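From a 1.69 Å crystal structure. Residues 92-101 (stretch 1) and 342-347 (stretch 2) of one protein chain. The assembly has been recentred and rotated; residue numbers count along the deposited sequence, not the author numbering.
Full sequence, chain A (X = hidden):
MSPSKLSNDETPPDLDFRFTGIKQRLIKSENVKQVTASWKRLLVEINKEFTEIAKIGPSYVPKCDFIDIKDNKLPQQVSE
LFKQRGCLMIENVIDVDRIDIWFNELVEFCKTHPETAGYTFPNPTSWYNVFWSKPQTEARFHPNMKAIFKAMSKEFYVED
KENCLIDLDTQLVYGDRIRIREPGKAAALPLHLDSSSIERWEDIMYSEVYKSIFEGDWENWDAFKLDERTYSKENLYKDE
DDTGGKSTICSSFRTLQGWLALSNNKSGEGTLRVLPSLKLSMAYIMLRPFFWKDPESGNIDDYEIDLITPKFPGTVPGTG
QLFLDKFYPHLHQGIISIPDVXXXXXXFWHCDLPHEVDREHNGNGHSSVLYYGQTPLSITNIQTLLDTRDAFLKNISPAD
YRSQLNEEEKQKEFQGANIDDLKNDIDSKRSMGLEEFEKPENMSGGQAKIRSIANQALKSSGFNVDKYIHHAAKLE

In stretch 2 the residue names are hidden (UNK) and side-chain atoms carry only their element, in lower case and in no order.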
# COMPACT_ATOMS: atom_id res chain seq x y z
N ASN A 92 -8.27 -14.12 -13.63
CA ASN A 92 -8.47 -15.54 -13.60
C ASN A 92 -7.53 -16.23 -12.60
O ASN A 92 -7.03 -17.33 -12.81
CB ASN A 92 -8.33 -16.17 -15.02
CG ASN A 92 -9.38 -15.65 -16.03
OD1 ASN A 92 -10.57 -15.61 -15.78
ND2 ASN A 92 -8.94 -15.37 -17.20
N VAL A 93 -7.25 -15.56 -11.50
CA VAL A 93 -6.48 -16.15 -10.41
C VAL A 93 -7.30 -17.23 -9.70
O VAL A 93 -6.76 -18.26 -9.31
CB VAL A 93 -6.12 -15.09 -9.38
CG1 VAL A 93 -5.31 -15.77 -8.25
CG2 VAL A 93 -5.34 -13.96 -10.11
N ILE A 94 -8.59 -16.99 -9.53
CA ILE A 94 -9.48 -17.93 -8.82
C ILE A 94 -10.69 -18.19 -9.70
O ILE A 94 -11.26 -17.26 -10.26
CB ILE A 94 -9.96 -17.37 -7.48
CG1 ILE A 94 -8.82 -16.92 -6.57
CG2 ILE A 94 -10.85 -18.38 -6.73
CD1 ILE A 94 -7.92 -17.99 -6.15
N ASP A 95 -11.08 -19.47 -9.80
CA ASP A 95 -12.34 -19.85 -10.50
C ASP A 95 -13.56 -19.12 -9.96
O ASP A 95 -13.73 -18.99 -8.76
CB ASP A 95 -12.62 -21.36 -10.34
CG ASP A 95 -11.65 -22.23 -11.08
OD1 ASP A 95 -11.22 -21.85 -12.21
OD2 ASP A 95 -11.29 -23.31 -10.55
N VAL A 96 -14.50 -18.83 -10.85
CA VAL A 96 -15.72 -18.14 -10.47
C VAL A 96 -16.53 -18.94 -9.50
O VAL A 96 -17.11 -18.40 -8.56
CB VAL A 96 -16.58 -17.81 -11.71
CG1 VAL A 96 -17.97 -17.35 -11.31
CG2 VAL A 96 -15.86 -16.78 -12.59
N ASP A 97 -16.59 -20.25 -9.66
CA ASP A 97 -17.40 -20.99 -8.71
C ASP A 97 -16.89 -20.90 -7.28
O ASP A 97 -17.67 -20.85 -6.30
CB ASP A 97 -17.53 -22.47 -9.14
CG ASP A 97 -18.49 -22.65 -10.33
OD1 ASP A 97 -19.33 -21.76 -10.65
OD2 ASP A 97 -18.37 -23.71 -10.99
N ARG A 98 -15.58 -20.94 -7.13
CA ARG A 98 -14.97 -20.77 -5.84
C ARG A 98 -15.18 -19.40 -5.20
O ARG A 98 -15.44 -19.22 -4.00
CB ARG A 98 -13.47 -21.05 -6.00
CG ARG A 98 -12.68 -20.92 -4.72
CD ARG A 98 -13.22 -21.65 -3.53
NE ARG A 98 -13.29 -23.08 -3.77
CZ ARG A 98 -13.77 -23.98 -2.89
NH1 ARG A 98 -14.24 -23.59 -1.71
NH2 ARG A 98 -13.78 -25.29 -3.19
N ILE A 99 -15.09 -18.40 -6.03
CA ILE A 99 -15.41 -17.04 -5.63
C ILE A 99 -16.82 -16.89 -5.11
O ILE A 99 -17.06 -16.25 -4.08
CB ILE A 99 -15.19 -16.03 -6.78
CG1 ILE A 99 -13.74 -15.91 -7.09
CG2 ILE A 99 -15.79 -14.67 -6.46
CD1 ILE A 99 -12.87 -15.22 -6.07
N ASP A 100 -17.77 -17.51 -5.80
CA ASP A 100 -19.18 -17.46 -5.40
C ASP A 100 -19.41 -18.11 -4.04
O ASP A 100 -20.15 -17.57 -3.21
CB ASP A 100 -20.06 -18.13 -6.46
CG ASP A 100 -19.96 -17.47 -7.82
OD1 ASP A 100 -19.20 -16.48 -7.94
OD2 ASP A 100 -20.62 -17.94 -8.76
N ILE A 101 -18.77 -19.25 -3.80
CA ILE A 101 -18.88 -19.93 -2.53
C ILE A 101 -18.31 -19.03 -1.43
O ILE A 101 -18.92 -18.85 -0.38
CB ILE A 101 -18.13 -21.29 -2.65
CG1 ILE A 101 -18.91 -22.26 -3.53
CG2 ILE A 101 -17.88 -21.88 -1.28
CD1 ILE A 101 -18.06 -23.38 -4.12
N UNK A 342 -13.51 -8.65 -13.22
CA UNK A 342 -14.17 -9.95 -13.20
C UNK A 342 -13.88 -10.70 -11.86
O UNK A 342 -12.80 -10.64 -11.29
c UNK A 342 -14.01 -10.06 -15.77
c UNK A 342 -15.82 -9.54 -17.49
c UNK A 342 -15.50 -9.96 -16.02
c UNK A 342 -13.73 -10.76 -14.43
n UNK A 342 -16.16 -8.08 -17.58
N UNK A 343 -14.86 -11.44 -11.39
CA UNK A 343 -14.67 -12.39 -10.22
C UNK A 343 -13.39 -13.19 -10.33
O UNK A 343 -13.07 -13.69 -11.40
c UNK A 343 -18.25 -13.81 -9.90
c UNK A 343 -19.54 -13.14 -9.47
c UNK A 343 -15.83 -13.41 -10.17
c UNK A 343 -17.12 -12.79 -9.81
n UNK A 343 -20.69 -14.09 -9.50
N UNK A 344 -12.60 -13.21 -9.29
CA UNK A 344 -11.37 -13.97 -9.30
C UNK A 344 -10.16 -13.34 -9.92
O UNK A 344 -9.10 -14.02 -9.97
N UNK A 345 -10.26 -12.06 -10.29
CA UNK A 345 -9.11 -11.23 -10.59
C UNK A 345 -8.57 -10.65 -9.30
O UNK A 345 -9.26 -10.53 -8.31
o UNK A 345 -9.86 -10.57 -12.74
c UNK A 345 -9.44 -10.04 -11.50
N UNK A 346 -7.28 -10.34 -9.33
CA UNK A 346 -6.58 -9.70 -8.22
C UNK A 346 -6.04 -8.39 -8.74
O UNK A 346 -5.42 -8.38 -9.81
c UNK A 346 -5.55 -10.59 -3.87
c UNK A 346 -5.52 -10.59 -7.62
c UNK A 346 -5.21 -10.27 -6.22
c UNK A 346 -4.36 -9.20 -5.91
c UNK A 346 -4.75 -9.56 -3.59
c UNK A 346 -4.13 -8.86 -4.63
c UNK A 346 -5.81 -10.93 -5.17
N UNK A 347 -6.20 -7.32 -7.94
CA UNK A 347 -5.72 -6.02 -8.30
C UNK A 347 -4.68 -5.58 -7.25
O UNK A 347 -4.98 -5.56 -6.06
c UNK A 347 -6.31 -3.55 -8.52
c UNK A 347 -7.70 -5.33 -9.69
c UNK A 347 -6.83 -4.98 -8.47
O HOH W 1 -10.91 -13.00 -13.49
O HOH W 2 -21.82 -16.77 -11.00

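Position 342 carries five side-chain atoms, four carbons in an unbranched row ending in a nitrogen. Its CA-to-CB bond points toward stretch 1, but the end of the chain leads away, and no atom comes within contact distance. The row of four carbons and a terminal nitrogen makes it lysine, K342. Its carbonyl O accepts the backbone N of 345 at 3.1 Å, in a type II turn that runs from K342 to 345.

Position 343 has the same composition, four carbons in a row and a nitrogen. Here the chain is fully extended beyond chi1 and lies against the helix of stretch 1. Its CB is 3.9 Å from I99 CG2, and its third carbon is 3.8 Å from V96 CG1. The terminal nitrogen is 3.2 Å from D100 OD1. This is lysine, K343, and the NZ to OD1 contact is a salt bridge. Water 2 supports the pair: it donates to D100 OD2 at 2.8 Å and accepts a weak bond from K343 NZ at 3.3 Å.

Position 344 has no side-chain atoms, so it is glycine, G344. A CB built here would lie 2.0 Å from I94 O, a clash. The backbone angles, 84/6, would also jam it against the preceding carbonyl O. The bare CA instead makes a CA-H...O contact with I94 O at 3.4 Å.

Position 345 has one carbon and then one oxygen. The CA-to-CB bond points away from stretch 1. Its oxygen is 4.0 Å from N92 N, and water 1 lies between them, 2.8 Å from that oxygen and 2.9 Å from N92 N. This is serine, S345. Water 1 also donates to K343 O at 3.1 Å.

Position 346 has one carbon leading to a ring of six carbons, with no heteroatom. Its CB packs 4.2 Å from V93 CG2, while the ring end leads away. It is phenylalanine, F346.

Position 347 has three carbons, one carrying the other two, and they are out of reach of stretch 1. It is valine, V347.

The contact centres on the turn. G344 O accepts I94 N at 3.0 Å with good geometry and V93 N at 2.9 Å in a weak, bent bond. Glycine at 344 lets the two backbones come close, with I94 CA and G344 CA 4.4 Å apart. K343 then reaches along the first helical turns, placing its carbon chain beside V96 and I99 and its charge at D100. Water 1 bridges the backbones near N92.

Stretch 2 342-347: KKGSFV
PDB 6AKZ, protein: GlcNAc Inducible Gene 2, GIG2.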